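Local coordinates for dihydrodipicolinate synthase (Bacillus clausii KSM-K16, PDB 3E96) that belongs to the DapA family of lyases and probably condenses pyruvate with aspartate semialdehyde on the route to lysine, at the interface of chains A and B. Sequence-based numbering; all coordinates share one arbitrary frame. Chains: chain A/B, Dihydrodipicolinate synthase.

Contacts 1, 2 and 3 are neighbouring patches of one two-fold interface, likely that of the biological dimer as in other DapA enzymes, and A:Tyr60 enters all of them. The C-alpha centres of contacts 1 and 2 lie about 11 Å apart, those of contacts 1 and 3 about 10 Å, and those of contacts 2 and 3 about 9 Å. Contacts 1 and 3 also share B:Tyr90. Contact 2 lies nearest the predicted active-site residues, its centre about 7 Å from A:Tyr143 and 12 Å from A:Lys167. There B:Tyr119 reaches A:Thr56 through water, which suggests that pairing helps to shape each active site.

Contact 1: the interface of chains A and B. Residues chain A 60, 90, 116-118; chain B 60, 90, 116.
A:Tyr90 and B:Tyr90 meet at the two-fold axis of the A-B pair, sliding past each other in opposite directions. Their planes stand 87° apart, an edge-to-face pair, and the CD1-CE1 side of each ring touches that of the other, A:Tyr90 CD1 lying 3.6 Å from B:Tyr90 CE1. Each Tyr90 is probably braced by the edge of its own chain's Tyr60, itself an interface residue, which meets CE1 in plane.

A:Ile116 crosses B:Tyr60 at about a right angle. Its terminal methyl CD1 lies over the face of that ring, at the CG-CD1 side, 3.5 Å from B:Tyr60 CD1. CG1 gets there from the crowded position between backbone N and carbonyl carbon (chi1 43°). B:Ile116 does the same to A:Tyr60, and the two isoleucines cross at about a right angle, CB to CB at 3.9 Å. A:Pro118 CD comes in at the CD2 rim of B:Tyr60, 3.7 Å from CD2. B:Tyr60 CB sits over a face of the A:His117 imidazole, and A:His117 NE2 is 3.2 Å from B:Tyr60 O; that oxygen lies well above the imidazole plane, so any hydrogen bond is weak.

Apart from this pair the patch is apolar, built from 3-10 helix 59-61, the loop between strand 83-88 and helix 92-105, and the loop following strand 109-112.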
# COMPACT_ATOMS: atom_id res chain seq x y z
N TYR A 60 -5.69 -4.53 6.00
CA TYR A 60 -5.46 -3.09 5.97
C TYR A 60 -6.62 -2.21 6.47
O TYR A 60 -6.44 -1.01 6.68
CB TYR A 60 -4.99 -2.68 4.58
CG TYR A 60 -3.61 -3.23 4.25
CD1 TYR A 60 -2.50 -2.85 5.01
CD2 TYR A 60 -3.43 -4.17 3.24
CE1 TYR A 60 -1.24 -3.39 4.76
CE2 TYR A 60 -2.16 -4.72 2.98
CZ TYR A 60 -1.08 -4.33 3.75
OH TYR A 60 0.16 -4.88 3.53
N TYR A 90 3.40 -3.54 7.34
CA TYR A 90 3.72 -2.15 7.66
C TYR A 90 5.22 -1.93 7.85
O TYR A 90 6.03 -2.75 7.42
CB TYR A 90 2.95 -1.70 8.90
CG TYR A 90 1.44 -1.82 8.75
CD1 TYR A 90 0.75 -1.09 7.77
CD2 TYR A 90 0.71 -2.64 9.60
CE1 TYR A 90 -0.64 -1.19 7.65
CE2 TYR A 90 -0.68 -2.75 9.48
CZ TYR A 90 -1.34 -2.02 8.51
OH TYR A 90 -2.71 -2.12 8.41
N ILE A 116 3.58 -2.17 1.26
CA ILE A 116 2.67 -1.35 0.47
C ILE A 116 3.23 0.02 0.09
O ILE A 116 2.52 0.83 -0.51
CB ILE A 116 1.29 -1.19 1.18
CG1 ILE A 116 1.47 -0.91 2.68
CG2 ILE A 116 0.48 -2.46 1.00
CD1 ILE A 116 2.18 0.38 3.00
N HIS A 117 4.49 0.28 0.43
CA HIS A 117 5.12 1.56 0.11
C HIS A 117 5.04 1.79 -1.40
O HIS A 117 5.20 0.86 -2.19
CB HIS A 117 6.61 1.55 0.50
CG HIS A 117 6.88 1.08 1.89
ND1 HIS A 117 6.44 -0.14 2.36
CD2 HIS A 117 7.57 1.65 2.91
CE1 HIS A 117 6.86 -0.30 3.61
NE2 HIS A 117 7.55 0.77 3.96
N PRO A 118 4.79 3.04 -1.83
CA PRO A 118 4.70 3.34 -3.26
C PRO A 118 6.06 3.20 -3.96
O PRO A 118 6.12 3.03 -5.17
CB PRO A 118 4.19 4.78 -3.29
CG PRO A 118 4.73 5.35 -2.00
CD PRO A 118 4.46 4.23 -1.03
N TYR B 60 5.15 5.47 4.89
CA TYR B 60 4.89 4.06 5.16
C TYR B 60 6.05 3.30 5.80
O TYR B 60 5.87 2.16 6.25
CB TYR B 60 4.42 3.37 3.89
CG TYR B 60 3.05 3.86 3.47
CD1 TYR B 60 1.94 3.65 4.28
CD2 TYR B 60 2.87 4.56 2.27
CE1 TYR B 60 0.69 4.14 3.93
CE2 TYR B 60 1.61 5.05 1.91
CZ TYR B 60 0.53 4.83 2.75
OH TYR B 60 -0.72 5.29 2.40
N TYR B 90 -3.92 4.71 6.38
CA TYR B 90 -4.22 3.40 6.97
C TYR B 90 -5.72 3.20 7.20
O TYR B 90 -6.54 3.86 6.56
CB TYR B 90 -3.45 3.22 8.28
CG TYR B 90 -1.95 3.27 8.11
CD1 TYR B 90 -1.28 2.32 7.33
CD2 TYR B 90 -1.19 4.26 8.73
CE1 TYR B 90 0.10 2.36 7.17
CE2 TYR B 90 0.20 4.31 8.59
CZ TYR B 90 0.83 3.35 7.81
OH TYR B 90 2.21 3.39 7.67
N ILE B 116 -4.11 2.25 0.86
CA ILE B 116 -3.24 1.25 0.26
C ILE B 116 -3.83 -0.16 0.20
O ILE B 116 -3.14 -1.10 -0.19
CB ILE B 116 -1.85 1.19 0.97
CG1 ILE B 116 -2.00 1.24 2.49
CG2 ILE B 116 -0.98 2.35 0.49
CD1 ILE B 116 -2.66 0.01 3.09

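Contact 2: the interface of chains A and B. Residues chain A 55-56, 60, 145; chain B 118-119.
B:Pro118 inserts its ring among A:Asn55, A:Tyr60 and A:Lys145, its carbons dividing the van der Waals contacts. CD touches A:Tyr60 CD2 at 3.6 Å, the twin of a contact at the other end of the two-fold. CG approaches the side-chain amide of A:Asn55, 3.7 Å from ND2. CB receives the amine end of A:Lys145, NZ standing 3.7 Å away; the lysine chain runs extended beyond CG (chi3 -171°), which carries NZ to the proline. B:Pro118 CG also covers the centre of one face of the B:Tyr119 ring, which probably helps to fix its tilt.

A second packing contact sets B:Tyr119 against A:Asn55, ring and amide planes 71° apart. Its phenol OH lies 3.3 Å from A:Asn55 CB, and its CE2 3.3 Å from A:Asn55 O.

Polar linkage runs through water 1, which joins that OH to A:Thr56, predicted to bind pyruvate. B:Tyr119 is probably the tyrosine that in DapA enzymes reaches into the neighbouring subunit's active site. A phenylalanine in its place would probably leave water 1 without its chain B partner and open a gap beside A:Asn55 CB. In the bridge, water 1 is 2.5 Å from B:Tyr119 OH and 2.7 Å from A:Thr56 OG1.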
# COMPACT_ATOMS: atom_id res chain seq x y z
N ASN A 55 -5.08 -11.00 3.30
CA ASN A 55 -5.75 -9.98 2.51
C ASN A 55 -7.27 -10.20 2.45
O ASN A 55 -8.03 -9.24 2.41
CB ASN A 55 -5.15 -9.92 1.09
CG ASN A 55 -3.96 -8.97 1.00
OD1 ASN A 55 -3.10 -9.12 0.14
ND2 ASN A 55 -3.93 -7.96 1.87
N THR A 56 -7.70 -11.46 2.47
CA THR A 56 -9.13 -11.75 2.43
C THR A 56 -9.77 -11.31 3.75
O THR A 56 -10.98 -11.11 3.82
CB THR A 56 -9.38 -13.26 2.22
OG1 THR A 56 -8.56 -13.74 1.16
CG2 THR A 56 -10.84 -13.52 1.86
N TYR A 60 -5.69 -4.53 6.00
CA TYR A 60 -5.46 -3.09 5.97
C TYR A 60 -6.62 -2.21 6.47
O TYR A 60 -6.44 -1.01 6.68
CB TYR A 60 -4.99 -2.68 4.58
CG TYR A 60 -3.61 -3.23 4.25
CD1 TYR A 60 -2.50 -2.85 5.01
CD2 TYR A 60 -3.43 -4.17 3.24
CE1 TYR A 60 -1.24 -3.39 4.76
CE2 TYR A 60 -2.16 -4.72 2.98
CZ TYR A 60 -1.08 -4.33 3.75
OH TYR A 60 0.16 -4.88 3.53
N LYS A 145 4.17 -10.46 -4.61
CA LYS A 145 3.22 -10.14 -5.68
C LYS A 145 3.50 -8.97 -6.62
O LYS A 145 2.65 -8.64 -7.44
CB LYS A 145 1.83 -9.93 -5.07
CG LYS A 145 1.69 -8.65 -4.27
CD LYS A 145 0.22 -8.39 -3.98
CE LYS A 145 -0.01 -7.03 -3.37
NZ LYS A 145 -1.47 -6.81 -3.13
N PRO B 118 -5.36 -3.48 -1.05
CA PRO B 118 -5.28 -4.06 -2.39
C PRO B 118 -6.64 -4.09 -3.09
O PRO B 118 -6.72 -4.16 -4.32
CB PRO B 118 -4.74 -5.46 -2.14
CG PRO B 118 -5.22 -5.78 -0.77
CD PRO B 118 -4.98 -4.48 -0.03
N TYR B 119 -7.71 -4.05 -2.30
CA TYR B 119 -9.05 -4.07 -2.87
C TYR B 119 -9.77 -2.76 -2.57
O TYR B 119 -9.99 -2.41 -1.41
CB TYR B 119 -9.87 -5.24 -2.31
CG TYR B 119 -9.09 -6.53 -2.16
CD1 TYR B 119 -8.28 -7.00 -3.19
CD2 TYR B 119 -9.16 -7.27 -0.98
CE1 TYR B 119 -7.54 -8.18 -3.04
CE2 TYR B 119 -8.44 -8.45 -0.82
CZ TYR B 119 -7.63 -8.90 -1.85
OH TYR B 119 -6.91 -10.05 -1.68
O HOH W 1 -8.31 -12.05 -0.98

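Contact 3: the interface of chains A and B. Residues chain A 60-62, 280-281; chain B 90-91, 117.
B:His117 is clamped between two groups of chain A, one on each face of its imidazole. Over the centre of one face lies A:Pro281 CD, 3.4 Å from the ring centroid in a CH-pi contact, with CG of the same proline 3.5 Å from B:His117 CG. The opposite face meets A:Tyr60 CB near the rim, the twin of the contact made with the chains exchanged. With CG anti to its carbonyl carbon (chi1 -50°), the histidine turns its ring into this slot, where the two contacts probably limit its rotation. A smaller apolar contact is made by B:Ala91, whose methyl CB rests 4.0 Å from A:Ala61 CA.

Polar contacts gather at B:His117 NE2. A:Tyr60 O, again as in the twin, approaches to 3.1 Å of NE2 from well above the ring plane, so any hydrogen bond is weak. Water 2 lies on the proline side, 2.8 Å from NE2 with a bent 134° at the hydrogen, and passes the link on to A:Ala280 O. A longer bridge runs from the backbone N of B:Ala91 to water 3 at 3.3 Å, and from there to A:Leu62 O. Together these contacts probably help to lock the two chains.

In the fold, B:Ala91 leads into helix 92-105 and B:His117 sits in the loop after strand 109-112. They face the chain A segment from 3-10 helix 59-61 toward helix 64-78, and the cis-peptide turn at A:Pro281 between helices 262-270 and 287-299.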
# COMPACT_ATOMS: atom_id res chain seq x y z
N TYR A 60 -5.69 -4.53 6.00
CA TYR A 60 -5.46 -3.09 5.97
C TYR A 60 -6.62 -2.21 6.47
O TYR A 60 -6.44 -1.01 6.68
CB TYR A 60 -4.99 -2.68 4.58
CG TYR A 60 -3.61 -3.23 4.25
CD1 TYR A 60 -2.50 -2.85 5.01
CD2 TYR A 60 -3.43 -4.17 3.24
CE1 TYR A 60 -1.24 -3.39 4.76
CE2 TYR A 60 -2.16 -4.72 2.98
CZ TYR A 60 -1.08 -4.33 3.75
OH TYR A 60 0.16 -4.88 3.53
N ALA A 61 -7.79 -2.80 6.65
CA ALA A 61 -8.94 -2.06 7.16
C ALA A 61 -9.01 -2.20 8.68
O ALA A 61 -9.89 -1.63 9.33
CB ALA A 61 -10.23 -2.58 6.52
N LEU A 62 -8.08 -2.96 9.25
CA LEU A 62 -8.04 -3.18 10.69
C LEU A 62 -7.03 -2.28 11.38
O LEU A 62 -5.96 -2.00 10.84
CB LEU A 62 -7.67 -4.63 11.01
CG LEU A 62 -8.44 -5.76 10.33
CD1 LEU A 62 -7.83 -7.09 10.77
CD2 LEU A 62 -9.92 -5.69 10.69
N ALA A 280 -14.94 0.35 4.31
CA ALA A 280 -14.43 1.25 3.28
C ALA A 280 -12.94 0.96 3.35
O ALA A 280 -12.42 0.71 4.43
CB ALA A 280 -14.71 2.69 3.67
N PRO A 281 -12.21 1.08 2.23
CA PRO A 281 -12.54 1.46 0.85
C PRO A 281 -13.33 0.53 -0.08
O PRO A 281 -13.16 0.61 -1.29
CB PRO A 281 -11.18 1.80 0.27
CG PRO A 281 -10.32 0.74 0.87
CD PRO A 281 -10.77 0.73 2.33
N TYR B 90 -3.92 4.71 6.38
CA TYR B 90 -4.22 3.40 6.97
C TYR B 90 -5.72 3.20 7.20
O TYR B 90 -6.54 3.86 6.56
CB TYR B 90 -3.45 3.22 8.28
CG TYR B 90 -1.95 3.27 8.11
CD1 TYR B 90 -1.28 2.32 7.33
CD2 TYR B 90 -1.19 4.26 8.73
CE1 TYR B 90 0.10 2.36 7.17
CE2 TYR B 90 0.20 4.31 8.59
CZ TYR B 90 0.83 3.35 7.81
OH TYR B 90 2.21 3.39 7.67
N ALA B 91 -6.08 2.28 8.09
CA ALA B 91 -7.48 2.02 8.39
C ALA B 91 -8.14 3.33 8.82
O ALA B 91 -7.48 4.19 9.41
CB ALA B 91 -7.60 0.97 9.49
N HIS B 117 -5.10 -0.30 0.56
CA HIS B 117 -5.75 -1.62 0.52
C HIS B 117 -5.68 -2.18 -0.90
O HIS B 117 -5.91 -1.46 -1.86
CB HIS B 117 -7.22 -1.50 0.93
CG HIS B 117 -7.45 -0.75 2.20
ND1 HIS B 117 -7.04 0.55 2.39
CD2 HIS B 117 -8.10 -1.10 3.34
CE1 HIS B 117 -7.42 0.97 3.58
NE2 HIS B 117 -8.07 -0.02 4.18
O HOH W 2 -10.09 0.94 5.90
O HOH W 3 -4.59 0.45 10.33